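Local coordinates for protein MYB21 (Trichomonas vaginalis, PDB 3OSG) that binds promoter DNA through its R2R3 Myb domain, the part present here, and probably acts as a nuclear transcription factor for RNA polymerase II genes, at residues Q12-E18 / F40-N44; D19-K23 / I36-F40; W52-L56 / T95-I99; D70-V74 / R102-I106. Residue numbers count along the deposited sequence, not the author numbering.

Interaction 1 of 4, residues Q12-E18 / F40-N44. With nucleotides of chain B.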
# COMPACT_ATOMS: atom_id res chain seq x y z
N GLN A 12 13.24 -0.52 -5.47
CA GLN A 12 13.80 0.49 -4.57
C GLN A 12 12.82 0.74 -3.43
O GLN A 12 11.80 1.41 -3.62
CB GLN A 12 14.12 1.78 -5.34
CG GLN A 12 15.15 1.60 -6.45
CD GLN A 12 16.57 1.43 -5.90
OE1 GLN A 12 16.94 2.06 -4.92
NE2 GLN A 12 17.36 0.59 -6.54
N LYS A 13 13.11 0.20 -2.25
CA LYS A 13 12.25 0.35 -1.08
C LYS A 13 12.43 1.72 -0.45
O LYS A 13 13.55 2.21 -0.37
CB LYS A 13 12.59 -0.71 -0.02
CG LYS A 13 12.64 -2.15 -0.53
CD LYS A 13 11.26 -2.81 -0.52
CE LYS A 13 11.39 -4.32 -0.67
NZ LYS A 13 10.21 -5.08 -0.16
N PHE A 14 11.35 2.34 0.01
CA PHE A 14 11.46 3.56 0.78
C PHE A 14 12.15 3.29 2.12
O PHE A 14 11.80 2.34 2.83
CB PHE A 14 10.09 4.17 1.06
CG PHE A 14 9.62 5.09 -0.02
CD1 PHE A 14 9.25 4.60 -1.25
CD2 PHE A 14 9.54 6.46 0.21
CE1 PHE A 14 8.82 5.44 -2.23
CE2 PHE A 14 9.13 7.30 -0.77
CZ PHE A 14 8.76 6.80 -2.00
N THR A 15 13.11 4.14 2.46
CA THR A 15 13.77 4.09 3.76
C THR A 15 12.91 4.80 4.79
O THR A 15 12.01 5.55 4.43
CB THR A 15 15.11 4.81 3.69
OG1 THR A 15 14.87 6.21 3.48
CG2 THR A 15 15.94 4.27 2.55
N PRO A 16 13.21 4.60 6.09
CA PRO A 16 12.45 5.27 7.15
C PRO A 16 12.60 6.78 7.04
O PRO A 16 11.68 7.54 7.35
CB PRO A 16 13.12 4.76 8.44
CG PRO A 16 13.86 3.53 8.03
CD PRO A 16 14.30 3.79 6.63
N GLU A 17 13.77 7.21 6.58
CA GLU A 17 14.06 8.62 6.39
C GLU A 17 13.26 9.22 5.23
O GLU A 17 12.67 10.30 5.36
CB GLU A 17 15.57 8.81 6.18
CG GLU A 17 16.44 8.60 7.45
CD GLU A 17 16.69 7.12 7.82
OE1 GLU A 17 16.11 6.22 7.17
OE2 GLU A 17 17.50 6.87 8.76
N GLU A 18 13.22 8.53 4.10
CA GLU A 18 12.40 8.97 2.96
C GLU A 18 10.93 9.03 3.33
O GLU A 18 10.21 9.91 2.88
CB GLU A 18 12.57 8.02 1.78
CG GLU A 18 13.81 8.26 0.97
CD GLU A 18 14.01 7.23 -0.12
OE1 GLU A 18 13.88 6.01 0.17
OE2 GLU A 18 14.29 7.63 -1.27
N PHE A 40 12.69 14.67 -4.17
CA PHE A 40 13.31 13.35 -4.00
C PHE A 40 14.14 13.01 -5.22
O PHE A 40 13.60 12.72 -6.28
CB PHE A 40 12.23 12.27 -3.87
CG PHE A 40 11.51 12.27 -2.56
CD1 PHE A 40 11.80 11.33 -1.60
CD2 PHE A 40 10.52 13.19 -2.31
CE1 PHE A 40 11.12 11.33 -0.40
CE2 PHE A 40 9.84 13.20 -1.12
CZ PHE A 40 10.14 12.26 -0.16
N PRO A 41 15.47 13.03 -5.10
CA PRO A 41 16.32 12.85 -6.28
C PRO A 41 16.11 11.50 -7.00
O PRO A 41 16.26 11.41 -8.22
CB PRO A 41 17.74 12.95 -5.71
CG PRO A 41 17.59 12.63 -4.25
CD PRO A 41 16.25 13.17 -3.86
N ASN A 42 15.75 10.47 -6.25
CA ASN A 42 15.58 9.15 -6.84
C ASN A 42 14.13 8.65 -6.92
O ASN A 42 13.90 7.46 -7.09
CB ASN A 42 16.42 8.12 -6.07
CG ASN A 42 17.89 8.49 -6.01
OD1 ASN A 42 18.54 8.69 -7.05
ND2 ASN A 42 18.44 8.58 -4.79
N ARG A 43 13.16 9.55 -6.78
CA ARG A 43 11.75 9.13 -6.77
C ARG A 43 10.91 9.93 -7.76
O ARG A 43 11.10 11.13 -7.93
CB ARG A 43 11.16 9.32 -5.37
CG ARG A 43 11.87 8.52 -4.27
CD ARG A 43 11.69 7.02 -4.44
NE ARG A 43 12.38 6.27 -3.39
CZ ARG A 43 12.35 4.95 -3.30
NH1 ARG A 43 11.65 4.26 -4.18
NH2 ARG A 43 13.02 4.34 -2.32
N ASN A 44 9.97 9.26 -8.41
CA ASN A 44 9.04 9.96 -9.29
C ASN A 44 7.68 10.17 -8.60
O ASN A 44 7.49 9.76 -7.45
CB ASN A 44 8.88 9.20 -10.59
CG ASN A 44 8.30 7.82 -10.38
OD1 ASN A 44 7.44 7.63 -9.53
ND2 ASN A 44 8.75 6.85 -11.17
P DT B 6 7.63 0.10 -0.66
OP1 DT B 6 8.89 0.75 -0.20
OP2 DT B 6 6.32 0.77 -0.50
O5' DT B 6 7.76 -0.27 -2.20
C5' DT B 6 8.95 -0.91 -2.68
C4' DT B 6 8.78 -1.37 -4.12
O4' DT B 6 7.62 -2.21 -4.22
C3' DT B 6 8.57 -0.32 -5.20
O3' DT B 6 9.69 -0.45 -6.06
C2' DT B 6 7.25 -0.69 -5.91
C1' DT B 6 7.15 -2.17 -5.55
N1 DT B 6 5.80 -2.77 -5.46
C2 DT B 6 5.45 -3.77 -6.34
O2 DT B 6 6.20 -4.15 -7.22
N3 DT B 6 4.20 -4.30 -6.17
C4 DT B 6 3.28 -3.93 -5.23
O4 DT B 6 2.19 -4.47 -5.17
C5 DT B 6 3.68 -2.87 -4.33
C7 DT B 6 2.74 -2.37 -3.25
C6 DT B 6 4.91 -2.35 -4.49
P DC B 7 9.98 0.57 -7.25
OP1 DC B 7 11.44 0.53 -7.39
OP2 DC B 7 9.26 1.82 -6.90
O5' DC B 7 9.35 0.01 -8.61
C5' DC B 7 9.95 -1.09 -9.26
C4' DC B 7 9.05 -1.64 -10.36
O4' DC B 7 7.81 -2.20 -9.82
C3' DC B 7 8.65 -0.64 -11.45
O3' DC B 7 8.88 -1.32 -12.69
C2' DC B 7 7.18 -0.40 -11.16
C1' DC B 7 6.74 -1.76 -10.63
N1 DC B 7 5.47 -1.79 -9.83
C2 DC B 7 4.59 -2.83 -10.04
O2 DC B 7 4.88 -3.68 -10.87
N3 DC B 7 3.44 -2.89 -9.34
C4 DC B 7 3.13 -1.96 -8.46
N4 DC B 7 1.97 -2.09 -7.81
C5 DC B 7 4.02 -0.87 -8.21
C6 DC B 7 5.16 -0.83 -8.92
P DA B 5 3.79 -4.87 2.58
OP1 DA B 5 3.98 -4.76 4.03
OP2 DA B 5 2.45 -4.69 1.98
O5' DA B 5 4.79 -3.83 1.89
C5' DA B 5 6.16 -3.91 2.23
C4' DA B 5 7.00 -3.35 1.11
O4' DA B 5 6.95 -4.27 -0.01
C3' DA B 5 6.54 -2.01 0.56
O3' DA B 5 7.68 -1.29 0.12
C2' DA B 5 5.66 -2.39 -0.63
C1' DA B 5 6.36 -3.65 -1.14
N9 DA B 5 5.45 -4.64 -1.71
C8 DA B 5 4.21 -4.97 -1.24
N7 DA B 5 3.60 -5.89 -1.94
C5 DA B 5 4.51 -6.22 -2.92
C6 DA B 5 4.46 -7.16 -3.97
N6 DA B 5 3.41 -7.95 -4.18
N1 DA B 5 5.53 -7.25 -4.77
C2 DA B 5 6.59 -6.46 -4.54
N3 DA B 5 6.73 -5.54 -3.58
C4 DA B 5 5.66 -5.46 -2.79
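Residues 12-15 run as an extended lead into helix 16-29, while Phe40 to Arg43 form a type I beta turn, closed by Arg43 N to Phe40 O at 3.2 Å; the two backbones stay well apart, with Glu18 CA and Phe40 CA 8.3 Å from each other. Arg43 fills the gap. Its NE and NH2 bind Glu18 OE2 (3.2 Å) and OE1 (3.1 Å) in a bidentate salt bridge, NH1 donates to Gln12 O (2.9 Å), and the guanidinium lies flat on the Phe14 ring, centres 4.0 Å apart, a cation-pi stack. Glu18 also belongs to a capping box: its N donates to Thr15 OG1 (2.9 Å) and Thr15 N returns a bond to Glu18 OE1 (3.1 Å). The lead itself meets DNA, Gln12 N reaching OP1 of DC7 of chain B (2.8 Å) and Phe14 N reaching OP1 of DT6 of chain B (2.9 Å). One arginine thus ties together a helix start and the backbone segment that grips two successive phosphates.

Interaction 2 of 4, residues D19-K23 / I36-F40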
# COMPACT_ATOMS: atom_id res chain seq x y z
N ASP A 19 10.48 8.08 4.14
CA ASP A 19 9.11 8.07 4.62
C ASP A 19 8.83 9.35 5.41
O ASP A 19 7.81 10.01 5.20
CB ASP A 19 8.86 6.83 5.49
CG ASP A 19 8.72 5.55 4.67
OD1 ASP A 19 8.53 5.65 3.43
OD2 ASP A 19 8.77 4.45 5.26
N GLU A 20 9.75 9.70 6.31
CA GLU A 20 9.63 10.92 7.09
C GLU A 20 9.57 12.14 6.18
O GLU A 20 8.64 12.95 6.27
CB GLU A 20 10.78 11.05 8.09
CG GLU A 20 10.52 10.31 9.40
CD GLU A 20 9.15 10.63 9.99
OE1 GLU A 20 8.84 11.82 10.21
OE2 GLU A 20 8.37 9.67 10.23
N MET A 21 10.57 12.27 5.32
CA MET A 21 10.57 13.23 4.23
C MET A 21 9.21 13.32 3.52
O MET A 21 8.64 14.41 3.40
CB MET A 21 11.67 12.84 3.24
CG MET A 21 12.02 13.91 2.24
SD MET A 21 13.70 13.71 1.60
CE MET A 21 13.58 14.71 0.13
N LEU A 22 8.69 12.18 3.07
CA LEU A 22 7.44 12.18 2.30
C LEU A 22 6.28 12.74 3.11
O LEU A 22 5.48 13.53 2.60
CB LEU A 22 7.10 10.77 1.81
CG LEU A 22 6.37 10.61 0.47
CD1 LEU A 22 5.90 9.18 0.25
CD2 LEU A 22 5.22 11.55 0.32
N LYS A 23 6.18 12.31 4.36
CA LYS A 23 5.13 12.79 5.25
C LYS A 23 5.18 14.32 5.38
O LYS A 23 4.14 14.98 5.43
CB LYS A 23 5.25 12.17 6.64
CG LYS A 23 5.12 10.66 6.68
CD LYS A 23 5.45 10.16 8.09
CE LYS A 23 5.61 8.64 8.12
NZ LYS A 23 6.27 8.15 9.38
N ILE A 36 5.98 17.25 -5.12
CA ILE A 36 6.51 16.44 -4.05
C ILE A 36 7.73 15.65 -4.52
O ILE A 36 8.78 15.70 -3.91
CB ILE A 36 5.45 15.53 -3.45
CG1 ILE A 36 4.50 16.36 -2.60
CG2 ILE A 36 6.12 14.43 -2.60
CD1 ILE A 36 3.31 15.61 -2.08
N ALA A 37 7.59 14.95 -5.65
CA ALA A 37 8.66 14.07 -6.13
C ALA A 37 9.91 14.85 -6.58
O ALA A 37 11.02 14.31 -6.62
CB ALA A 37 8.15 13.18 -7.27
N ALA A 38 9.73 16.12 -6.93
CA ALA A 38 10.87 16.94 -7.31
C ALA A 38 11.89 17.04 -6.17
O ALA A 38 13.08 17.22 -6.41
CB ALA A 38 10.42 18.34 -7.75
N THR A 39 11.43 16.90 -4.94
CA THR A 39 12.32 17.05 -3.79
C THR A 39 13.02 15.74 -3.44
O THR A 39 13.87 15.71 -2.55
CB THR A 39 11.55 17.59 -2.58
OG1 THR A 39 10.89 16.52 -1.91
CG2 THR A 39 10.49 18.60 -3.04
N PHE A 40 12.69 14.67 -4.17
CA PHE A 40 13.31 13.35 -4.00
C PHE A 40 14.14 13.01 -5.22
O PHE A 40 13.60 12.72 -6.28
CB PHE A 40 12.23 12.27 -3.87
CG PHE A 40 11.51 12.27 -2.56
CD1 PHE A 40 11.80 11.33 -1.60
CD2 PHE A 40 10.52 13.19 -2.31
CE1 PHE A 40 11.12 11.33 -0.40
CE2 PHE A 40 9.84 13.20 -1.12
CZ PHE A 40 10.14 12.26 -0.16
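The hydrophobic core of a three-helix Myb repeat, a helix-turn-helix relative, is the setting here: helix 16-29 packs against the end of helix 33-38 and the residues that follow it. Phe40 is the centrepiece. Its CZ lies 3.5 Å from Met21 CG and 3.9 Å from Leu22 CB, so the ring tip pushes into the helix surface between these two neighbours. Met21 then runs out over one ring face, its SD 4.4 Å and its CE 4.0 Å from the Phe40 centroid; the methyl stands almost exactly on the ring normal, combining a Met-aromatic contact with a CH-pi contact. Four residues before Phe40, Ile36 CG2 meets Leu22 CD2 at 4.2 Å, and Leu22 continues inward to Arg51 and Leu56 of helix 45-56. As helix 33-38 ends, Thr39 OG1 bonds to Ile36 O (3.0 Å), and Phe40 N donates to Ala37 O (3.0 Å). Pointing away from this contact, Lys23 NZ and Glu20 OE2 form a salt bridge of 2.7 Å. No hydrogen bond joins the two segments, so their cohesion rests on apolar packing and on the polarisable sulfur above an aromatic face.

Interaction 3 of 4, residues W52-L56 / T95-I99. With nucleotides of chain B.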
# COMPACT_ATOMS: atom_id res chain seq x y z
N TRP A 52 2.61 6.93 -0.13
CA TRP A 52 1.70 7.63 0.76
C TRP A 52 0.34 6.94 0.87
O TRP A 52 -0.13 6.62 1.96
CB TRP A 52 1.52 9.09 0.34
CG TRP A 52 0.42 9.76 1.10
CD1 TRP A 52 -0.89 9.87 0.73
CD2 TRP A 52 0.52 10.39 2.39
NE1 TRP A 52 -1.61 10.54 1.70
CE2 TRP A 52 -0.77 10.87 2.72
CE3 TRP A 52 1.57 10.60 3.28
CZ2 TRP A 52 -1.02 11.54 3.92
CZ3 TRP A 52 1.32 11.27 4.47
CH2 TRP A 52 0.03 11.73 4.78
N LYS A 53 -0.28 6.68 -0.27
CA LYS A 53 -1.64 6.16 -0.28
C LYS A 53 -1.77 4.79 0.39
O LYS A 53 -2.74 4.53 1.08
CB LYS A 53 -2.16 6.12 -1.72
CG LYS A 53 -3.60 5.63 -1.87
CD LYS A 53 -4.03 5.66 -3.34
CE LYS A 53 -5.49 5.22 -3.52
NZ LYS A 53 -5.73 3.79 -3.07
N ASN A 54 -0.77 3.94 0.20
CA ASN A 54 -0.86 2.56 0.68
C ASN A 54 -0.09 2.29 1.97
O ASN A 54 -0.29 1.25 2.60
CB ASN A 54 -0.37 1.58 -0.39
CG ASN A 54 -1.17 1.66 -1.66
OD1 ASN A 54 -2.38 1.40 -1.66
ND2 ASN A 54 -0.52 2.04 -2.75
N TYR A 55 0.79 3.19 2.36
CA TYR A 55 1.61 2.91 3.55
C TYR A 55 1.74 4.02 4.60
O TYR A 55 1.82 3.72 5.79
CB TYR A 55 2.99 2.36 3.14
CG TYR A 55 2.84 1.05 2.41
CD1 TYR A 55 2.71 -0.14 3.11
CD2 TYR A 55 2.77 1.00 1.02
CE1 TYR A 55 2.53 -1.33 2.46
CE2 TYR A 55 2.60 -0.18 0.35
CZ TYR A 55 2.48 -1.35 1.08
OH TYR A 55 2.29 -2.54 0.43
N LEU A 56 1.75 5.28 4.18
CA LEU A 56 2.06 6.36 5.12
C LEU A 56 0.84 7.13 5.61
O LEU A 56 0.85 7.64 6.73
CB LEU A 56 3.09 7.32 4.54
CG LEU A 56 4.38 6.61 4.12
CD1 LEU A 56 5.39 7.59 3.52
CD2 LEU A 56 4.98 5.85 5.30
N THR A 95 -6.06 -1.11 1.74
CA THR A 95 -6.34 -0.67 0.37
C THR A 95 -6.32 -1.87 -0.53
O THR A 95 -6.00 -2.97 -0.09
CB THR A 95 -5.27 0.30 -0.13
OG1 THR A 95 -4.05 -0.42 -0.38
CG2 THR A 95 -5.00 1.38 0.91
N ASP A 96 -6.64 -1.67 -1.80
CA ASP A 96 -6.66 -2.77 -2.75
C ASP A 96 -5.32 -3.49 -2.82
O ASP A 96 -5.28 -4.69 -3.07
CB ASP A 96 -7.10 -2.28 -4.13
CG ASP A 96 -6.16 -1.24 -4.71
OD1 ASP A 96 -6.04 -1.16 -5.95
OD2 ASP A 96 -5.55 -0.49 -3.93
N ILE A 97 -4.23 -2.76 -2.62
CA ILE A 97 -2.89 -3.36 -2.63
C ILE A 97 -2.82 -4.42 -1.54
O ILE A 97 -2.41 -5.55 -1.79
CB ILE A 97 -1.79 -2.30 -2.33
CG1 ILE A 97 -1.57 -1.38 -3.53
CG2 ILE A 97 -0.50 -2.98 -1.87
CD1 ILE A 97 -1.36 -2.08 -4.85
N HIS A 98 -3.24 -4.05 -0.33
CA HIS A 98 -3.21 -4.98 0.80
C HIS A 98 -4.16 -6.16 0.58
O HIS A 98 -3.81 -7.31 0.87
CB HIS A 98 -3.52 -4.27 2.13
CG HIS A 98 -2.77 -3.00 2.34
ND1 HIS A 98 -1.40 -2.91 2.22
CD2 HIS A 98 -3.19 -1.75 2.65
CE1 HIS A 98 -1.01 -1.67 2.45
NE2 HIS A 98 -2.08 -0.94 2.71
N ILE A 99 -5.35 -5.87 0.09
CA ILE A 99 -6.33 -6.93 -0.15
C ILE A 99 -5.82 -7.98 -1.14
O ILE A 99 -5.94 -9.19 -0.89
CB ILE A 99 -7.71 -6.37 -0.63
CG1 ILE A 99 -8.65 -6.14 0.56
CG2 ILE A 99 -8.39 -7.35 -1.57
CD1 ILE A 99 -8.25 -5.03 1.50
P DA B 5 3.79 -4.87 2.58
OP1 DA B 5 3.98 -4.76 4.03
OP2 DA B 5 2.45 -4.69 1.98
O5' DA B 5 4.79 -3.83 1.89
C5' DA B 5 6.16 -3.91 2.23
C4' DA B 5 7.00 -3.35 1.11
O4' DA B 5 6.95 -4.27 -0.01
C3' DA B 5 6.54 -2.01 0.56
O3' DA B 5 7.68 -1.29 0.12
C2' DA B 5 5.66 -2.39 -0.63
C1' DA B 5 6.36 -3.65 -1.14
N9 DA B 5 5.45 -4.64 -1.71
C8 DA B 5 4.21 -4.97 -1.24
N7 DA B 5 3.60 -5.89 -1.94
C5 DA B 5 4.51 -6.22 -2.92
C6 DA B 5 4.46 -7.16 -3.97
N6 DA B 5 3.41 -7.95 -4.18
N1 DA B 5 5.53 -7.25 -4.77
C2 DA B 5 6.59 -6.46 -4.54
N3 DA B 5 6.73 -5.54 -3.58
C4 DA B 5 5.66 -5.46 -2.79
P DT B 6 7.63 0.10 -0.66
OP1 DT B 6 8.89 0.75 -0.20
OP2 DT B 6 6.32 0.77 -0.50
O5' DT B 6 7.76 -0.27 -2.20
C5' DT B 6 8.95 -0.91 -2.68
C4' DT B 6 8.78 -1.37 -4.12
O4' DT B 6 7.62 -2.21 -4.22
C3' DT B 6 8.57 -0.32 -5.20
O3' DT B 6 9.69 -0.45 -6.06
C2' DT B 6 7.25 -0.69 -5.91
C1' DT B 6 7.15 -2.17 -5.55
N1 DT B 6 5.80 -2.77 -5.46
C2 DT B 6 5.45 -3.77 -6.34
O2 DT B 6 6.20 -4.15 -7.22
N3 DT B 6 4.20 -4.30 -6.17
C4 DT B 6 3.28 -3.93 -5.23
O4 DT B 6 2.19 -4.47 -5.17
C5 DT B 6 3.68 -2.87 -4.33
C7 DT B 6 2.74 -2.37 -3.25
C6 DT B 6 4.91 -2.35 -4.49
O HOH W 1 -4.24 1.76 -3.52
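Polar bonds come first at this meeting of two DNA-reading helices. Thr95, the N-cap of helix 96-109, donates from OG1 to Asn54 OD1 (2.8 Å) while accepting a weak capping bond from Ile97 N (3.2 Å). His98 NE2 donates a weak hydrogen bond to Asn54 O (2.8 Å). A water extends this polar patch: it accepts from Lys53 NZ (2.6 Å) and donates to Asn54 OD1 (2.7 Å) and Asp96 OD2 (2.6 Å), bridging two charges whose atoms, Lys53 NZ and Asp96 OD2, stand 4.4 Å apart, beyond a direct salt bridge. Aromatic and apolar contacts follow. The His98 edge points at the Tyr55 face in an offset edge-to-face pair, centroids 5.2 Å apart and planes at 85°, and Ile97 CG2 packs beside the ring, 4.5 Å from Tyr55 CZ. DNA supplies the third group of contacts. Tyr55 OH donates to OP2 of DA5 of chain B (2.7 Å), and the thymine methyl C7 of DT6 of chain B touches Ile97 CG2 (3.6 Å) and Tyr55 OH (3.7 Å), a base contact reached from both repeats. Helix 45-56 gives its C-terminal end and helix 96-109 its N-terminal start. These are the third helices of R2 and R3, laid one after the other along the DNA; behind them Leu56 packs on helix 16-29 and Ile99 on helix 84-88.

Interaction 4 of 4, residues D70-V74 / R102-I106. With nucleotides of chain B.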
# COMPACT_ATOMS: atom_id res chain seq x y z
N ASP A 70 -9.81 -11.91 7.62
CA ASP A 70 -9.59 -12.96 6.63
C ASP A 70 -10.91 -13.54 6.16
O ASP A 70 -11.14 -13.72 4.96
CB ASP A 70 -8.73 -14.08 7.21
CG ASP A 70 -7.26 -13.78 7.10
OD1 ASP A 70 -6.45 -14.52 7.70
OD2 ASP A 70 -6.93 -12.78 6.41
N ALA A 71 -11.77 -13.84 7.14
CA ALA A 71 -13.06 -14.47 6.87
C ALA A 71 -13.90 -13.55 6.00
O ALA A 71 -14.50 -13.98 5.02
CB ALA A 71 -13.78 -14.78 8.18
N LEU A 72 -13.91 -12.27 6.34
CA LEU A 72 -14.57 -11.29 5.48
C LEU A 72 -14.03 -11.35 4.04
O LEU A 72 -14.80 -11.34 3.08
CB LEU A 72 -14.44 -9.89 6.07
CG LEU A 72 -15.18 -8.78 5.32
CD1 LEU A 72 -16.70 -9.06 5.21
CD2 LEU A 72 -14.92 -7.44 5.99
N LEU A 73 -12.71 -11.44 3.89
CA LEU A 73 -12.12 -11.45 2.56
C LEU A 73 -12.57 -12.63 1.71
O LEU A 73 -12.83 -12.49 0.52
CB LEU A 73 -10.59 -11.45 2.62
CG LEU A 73 -9.90 -11.27 1.27
CD1 LEU A 73 -10.53 -10.09 0.53
CD2 LEU A 73 -8.41 -11.03 1.45
N VAL A 74 -12.65 -13.80 2.31
CA VAL A 74 -13.08 -14.96 1.54
C VAL A 74 -14.54 -14.77 1.10
O VAL A 74 -14.90 -15.09 -0.02
CB VAL A 74 -12.93 -16.26 2.33
CG1 VAL A 74 -11.46 -16.48 2.72
CG2 VAL A 74 -13.77 -16.22 3.56
N ARG A 102 -3.09 -10.12 0.37
CA ARG A 102 -3.64 -11.02 1.38
C ARG A 102 -4.36 -12.20 0.76
O ARG A 102 -4.42 -13.27 1.37
CB ARG A 102 -4.58 -10.27 2.32
CG ARG A 102 -4.96 -11.08 3.53
CD ARG A 102 -3.77 -11.34 4.41
NE ARG A 102 -4.17 -12.18 5.53
CZ ARG A 102 -3.33 -12.70 6.43
NH1 ARG A 102 -2.03 -12.48 6.34
NH2 ARG A 102 -3.80 -13.46 7.41
N TRP A 103 -4.92 -12.02 -0.44
CA TRP A 103 -5.59 -13.13 -1.10
C TRP A 103 -4.60 -14.24 -1.44
O TRP A 103 -4.93 -15.41 -1.36
CB TRP A 103 -6.34 -12.69 -2.35
CG TRP A 103 -6.85 -13.88 -3.11
CD1 TRP A 103 -6.50 -14.26 -4.38
CD2 TRP A 103 -7.78 -14.86 -2.63
NE1 TRP A 103 -7.17 -15.42 -4.72
CE2 TRP A 103 -7.96 -15.81 -3.66
CE3 TRP A 103 -8.46 -15.04 -1.42
CZ2 TRP A 103 -8.81 -16.91 -3.52
CZ3 TRP A 103 -9.31 -16.14 -1.29
CH2 TRP A 103 -9.47 -17.05 -2.33
N VAL A 104 -3.39 -13.86 -1.83
CA VAL A 104 -2.34 -14.83 -2.11
C VAL A 104 -2.09 -15.67 -0.87
O VAL A 104 -2.03 -16.90 -0.93
CB VAL A 104 -1.03 -14.13 -2.57
CG1 VAL A 104 0.07 -15.12 -2.81
CG2 VAL A 104 -1.28 -13.29 -3.85
N THR A 105 -1.97 -15.00 0.26
CA THR A 105 -1.63 -15.68 1.50
C THR A 105 -2.80 -16.55 1.97
O THR A 105 -2.62 -17.70 2.38
CB THR A 105 -1.25 -14.66 2.57
OG1 THR A 105 -0.28 -13.73 2.03
CG2 THR A 105 -0.70 -15.34 3.79
N ILE A 106 -4.01 -16.00 1.88
CA ILE A 106 -5.20 -16.77 2.23
C ILE A 106 -5.40 -17.97 1.32
O ILE A 106 -5.69 -19.05 1.79
CB ILE A 106 -6.47 -15.91 2.20
CG1 ILE A 106 -6.49 -14.98 3.40
CG2 ILE A 106 -7.72 -16.81 2.19
CD1 ILE A 106 -7.87 -14.63 3.87
P DA B 3 2.44 -17.46 3.20
OP1 DA B 3 1.89 -17.64 4.55
OP2 DA B 3 1.58 -17.51 1.99
O5' DA B 3 3.27 -16.09 3.15
C5' DA B 3 4.13 -15.73 4.22
C4' DA B 3 4.59 -14.30 4.00
O4' DA B 3 5.43 -14.27 2.83
C3' DA B 3 3.49 -13.27 3.74
O3' DA B 3 3.68 -12.22 4.68
C2' DA B 3 3.68 -12.80 2.29
C1' DA B 3 5.15 -13.12 2.07
N9 DA B 3 5.53 -13.51 0.72
C8 DA B 3 4.91 -14.40 -0.12
N7 DA B 3 5.55 -14.56 -1.26
C5 DA B 3 6.66 -13.73 -1.14
C6 DA B 3 7.74 -13.42 -2.00
N6 DA B 3 7.92 -13.94 -3.22
N1 DA B 3 8.67 -12.55 -1.54
C2 DA B 3 8.54 -12.01 -0.32
N3 DA B 3 7.57 -12.22 0.56
C4 DA B 3 6.66 -13.09 0.08
P DT B 4 2.63 -11.03 4.80
OP1 DT B 4 2.79 -10.47 6.15
OP2 DT B 4 1.30 -11.45 4.33
O5' DT B 4 3.22 -9.98 3.74
C5' DT B 4 4.54 -9.46 3.96
C4' DT B 4 4.90 -8.47 2.86
O4' DT B 4 5.23 -9.21 1.66
C3' DT B 4 3.80 -7.51 2.44
O3' DT B 4 4.40 -6.27 2.10
C2' DT B 4 3.27 -8.14 1.16
C1' DT B 4 4.61 -8.56 0.58
N1 DT B 4 4.59 -9.49 -0.54
C2 DT B 4 5.64 -9.47 -1.43
O2 DT B 4 6.60 -8.73 -1.32
N3 DT B 4 5.54 -10.38 -2.45
C4 DT B 4 4.51 -11.28 -2.66
O4 DT B 4 4.53 -12.05 -3.61
C5 DT B 4 3.43 -11.24 -1.70
C7 DT B 4 2.26 -12.17 -1.83
C6 DT B 4 3.53 -10.37 -0.69
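A crossing of two helices inside the second Myb repeat, R3, makes this contact: helix 67-80, the first of the repeat, lies across helix 96-109, the one facing DNA. Their short axes run nearly perpendicular, at 96°, and approach to 10.8 Å. A bidentate salt bridge closes one edge, with Arg102 NH2 on Asp70 OD1 (2.9 Å) and Arg102 NE on Asp70 OD2 (3.0 Å). Next to the salt bridge, Ile106 wedges toward helix 67-80, its CG2 3.8 Å from Val74 CG1 and its CD1 4.4 Å from Leu73 CB, while Leu73 CD2 rests 4.0 Å from Arg102 CB. Another side of helix 96-109 faces chain B: Val104 CG1 is 3.8 Å from the C7 methyl of DT4, and Thr105 CG2 is 3.5 Å from OP1 of DA3. Trp65, in the loop before helix 67-80, packs on both Asp70 and Arg102; Trp103 meets Trp84 of helix 84-88, and Leu73 also touches Phe91, so all three helices of the repeat converge here.

How the interactions relate
Interactions 1 and 2 lie in the first repeat, their centres 7 Å apart, sharing Phe40 and helix 16-29. Interaction 4 sits in the second repeat, 30 Å and 32 Å from them between centres. Interaction 3 spans the two, about 17 Å from interactions 1 and 2 and 16 Å from interaction 4. Along the chain interactions 1 and 2 close before 3 opens, whereas 3 and 4 alternate their segments and both use helix 96-109. Leu22 of interaction 2 packs on Leu56 of interaction 3, and Ile99 of interaction 3 on Leu73 of interaction 4. The principle is modular: each repeat builds its own core, and a mixed polar and aromatic junction, itself in contact with DNA, joins their third helices.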